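Local coordinates for L-arabinose ABC transporter, periplasmic L-arabinose-binding protein (Burkholderia thailandensis, PDB 4KZK) that probably delivers L-arabinose to an ABC transporter as its periplasmic sugar-binding subunit, and holds beta-D-galactopyranose in this crystal, at residues L119-Q125 against V137-G141. Numbering follows the deposited sequence.
Sequences LMSVDDQ and VPHMG. With GAL (beta-D-galactopyranose), chain B.
S121 and H139 face each other across two neighbouring parallel strands of a periplasmic binding protein fold, a worked example of how strand pairing carries sugar-binding residues to the cleft at the strand ends. The backbone ladder is the tight part. P138 O takes the N-H of S121, S121 O takes that of M140, and M140 O receives D123 N at 2.7 Å; this last bond brings the backbone pairing up to D123, next to the sugar site. On the sheet face shared by S121 and H139, the serine's chi1 of 58° tucks OG between its own N and carbonyl carbon, bringing it to the imidazole edge, where S121 OG and H139 ND1 share a hydrogen bond of 2.7 Å. Q125 then folds back over the ring: its CB sits 3.7 Å from the ring centroid, over the face in a CH-pi contact, and its extended chain carries the amide on, stacked 17° from the imidazole plane. On the other face V122 CG2 rests beside M140 O, while the end of M140 leads away towards helix 291-308. Also buried are the methyls V137 CG2 and L119 CD2, which meet at 3.9 Å. The partly exposed side, at Q125, is looser: a water joins Q125 NE2 to V137 O. At the cleft, the CB atoms of D123 and D124 leave segment 137-141, and their carboxylates reach the sugar through OD1. W50 and H294 also bond D123 OD1, and K44 forms a salt bridge with D124 OD2, probably steadying both carboxylates. Galactose O6 donates to D123 OD1, and O1 to D124 OD1, each at 2.6 Å.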
loop_
_atom_site.group_PDB
_atom_site.type_symbol
_atom_site.label_atom_id
_atom_site.label_comp_id
_atom_site.label_asym_id
_atom_site.label_seq_id
_atom_site.Cartn_x
_atom_site.Cartn_y
_atom_site.Cartn_z
ATOM N N LEU A 119 -4.769 -4.433 20.937
ATOM C CA LEU A 119 -5.076 -4.188 19.523
ATOM C C LEU A 119 -4.206 -3.069 18.942
ATOM O O LEU A 119 -4.180 -1.957 19.473
ATOM C CB LEU A 119 -6.556 -3.813 19.374
ATOM C CG LEU A 119 -7.017 -3.363 17.983
ATOM C CD1 LEU A 119 -6.863 -4.471 16.957
ATOM C CD2 LEU A 119 -8.438 -2.838 18.021
ATOM N N MET A 120 -3.549 -3.376 17.817
ATOM C CA MET A 120 -2.730 -2.438 17.049
ATOM C C MET A 120 -3.102 -2.561 15.572
ATOM O O MET A 120 -3.449 -3.637 15.125
ATOM C CB MET A 120 -1.261 -2.798 17.220
ATOM C CG MET A 120 -0.288 -1.931 16.447
ATOM S SD MET A 120 1.392 -2.407 16.862
ATOM C CE MET A 120 1.474 -1.881 18.569
ATOM N N SER A 121 -3.060 -1.447 14.853
ATOM C CA SER A 121 -3.321 -1.450 13.404
ATOM C C SER A 121 -2.048 -1.183 12.624
ATOM O O SER A 121 -1.105 -0.530 13.108
ATOM C CB SER A 121 -4.398 -0.427 13.031
ATOM O OG SER A 121 -4.012 0.849 13.446
ATOM N N VAL A 122 -2.021 -1.698 11.406
ATOM C CA VAL A 122 -0.905 -1.464 10.491
ATOM C C VAL A 122 -1.491 -1.155 9.116
ATOM O O VAL A 122 -2.493 -1.760 8.705
ATOM C CB VAL A 122 0.098 -2.650 10.503
ATOM C CG1 VAL A 122 -0.512 -3.922 9.953
ATOM C CG2 VAL A 122 1.386 -2.280 9.793
ATOM N N ASP A 123 -0.852 -0.199 8.440
ATOM C CA ASP A 123 -1.154 0.261 7.080
ATOM C C ASP A 123 -2.401 1.108 6.993
ATOM O O ASP A 123 -2.311 2.269 6.655
ATOM C CB ASP A 123 -1.190 -0.899 6.088
ATOM C CG ASP A 123 0.043 -1.746 6.190
ATOM O OD1 ASP A 123 1.151 -1.185 5.989
ATOM O OD2 ASP A 123 -0.055 -2.937 6.526
ATOM N N ASP A 124 -3.545 0.527 7.334
ATOM C CA ASP A 124 -4.837 1.143 7.153
ATOM C C ASP A 124 -5.431 1.419 8.521
ATOM O O ASP A 124 -5.793 0.499 9.246
ATOM C CB ASP A 124 -5.761 0.256 6.347
ATOM C CG ASP A 124 -5.240 -0.070 4.940
ATOM O OD1 ASP A 124 -4.146 0.415 4.579
ATOM O OD2 ASP A 124 -5.948 -0.816 4.219
ATOM N N GLN A 125 -5.549 2.699 8.868
ATOM C CA GLN A 125 -5.935 3.096 10.219
ATOM C C GLN A 125 -7.423 2.904 10.461
ATOM O O GLN A 125 -8.250 3.327 9.656
ATOM C CB GLN A 125 -5.524 4.561 10.486
ATOM C CG GLN A 125 -5.629 4.961 11.950
ATOM C CD GLN A 125 -5.104 6.367 12.210
ATOM O OE1 GLN A 125 -5.037 7.211 11.291
ATOM N NE2 GLN A 125 -4.718 6.626 13.449
ATOM N N VAL A 137 -5.971 3.159 19.511
ATOM C CA VAL A 137 -5.335 2.081 18.764
ATOM C C VAL A 137 -4.027 2.585 18.177
ATOM O O VAL A 137 -4.031 3.469 17.316
ATOM C CB VAL A 137 -6.239 1.535 17.647
ATOM C CG1 VAL A 137 -5.513 0.447 16.869
ATOM C CG2 VAL A 137 -7.541 0.985 18.229
ATOM N N PRO A 138 -2.906 2.049 18.661
ATOM C CA PRO A 138 -1.630 2.471 18.080
ATOM C C PRO A 138 -1.568 2.005 16.639
ATOM O O PRO A 138 -2.028 0.903 16.333
ATOM C CB PRO A 138 -0.595 1.735 18.930
ATOM C CG PRO A 138 -1.342 0.557 19.460
ATOM C CD PRO A 138 -2.715 1.048 19.722
ATOM N N HIS A 139 -1.015 2.860 15.789
ATOM C CA HIS A 139 -1.020 2.646 14.347
ATOM C C HIS A 139 0.354 2.865 13.733
ATOM O O HIS A 139 1.086 3.760 14.141
ATOM C CB HIS A 139 -2.009 3.599 13.699
ATOM C CG HIS A 139 -2.089 3.435 12.219
ATOM N ND1 HIS A 139 -2.649 2.321 11.627
ATOM C CD2 HIS A 139 -1.658 4.223 11.207
ATOM C CE1 HIS A 139 -2.530 2.420 10.318
ATOM N NE2 HIS A 139 -1.956 3.570 10.037
ATOM N N MET A 140 0.698 2.055 12.748
ATOM C CA MET A 140 1.852 2.329 11.906
ATOM C C MET A 140 1.427 2.276 10.464
ATOM O O MET A 140 0.805 1.293 10.043
ATOM C CB MET A 140 2.983 1.337 12.137
ATOM C CG MET A 140 4.221 1.686 11.329
ATOM S SD MET A 140 5.620 0.551 11.460
ATOM C CE MET A 140 6.049 0.723 13.193
ATOM N N GLY A 141 1.710 3.343 9.722
ATOM C CA GLY A 141 1.448 3.364 8.285
ATOM C C GLY A 141 2.500 4.180 7.597
ATOM O O GLY A 141 3.509 4.533 8.212
HETATM C C1 GAL B . -2.002 -0.755 2.178
HETATM C C2 GAL B . -1.877 -1.354 0.780
HETATM C C3 GAL B . -0.559 -2.137 0.707
HETATM C C4 GAL B . 0.600 -1.238 1.128
HETATM C C5 GAL B . 0.328 -0.696 2.520
HETATM C C6 GAL B . 1.420 0.262 2.975
HETATM O O1 GAL B . -3.159 0.059 2.183
HETATM O O2 GAL B . -2.977 -2.208 0.566
HETATM O O3 GAL B . -0.343 -2.673 -0.604
HETATM O O4 GAL B . 0.800 -0.205 0.194
HETATM O O5 GAL B . -0.877 0.056 2.477
HETATM O O6 GAL B . 1.145 0.760 4.274
HETATM O O HOH W 1 -5.674 4.634 15.354
#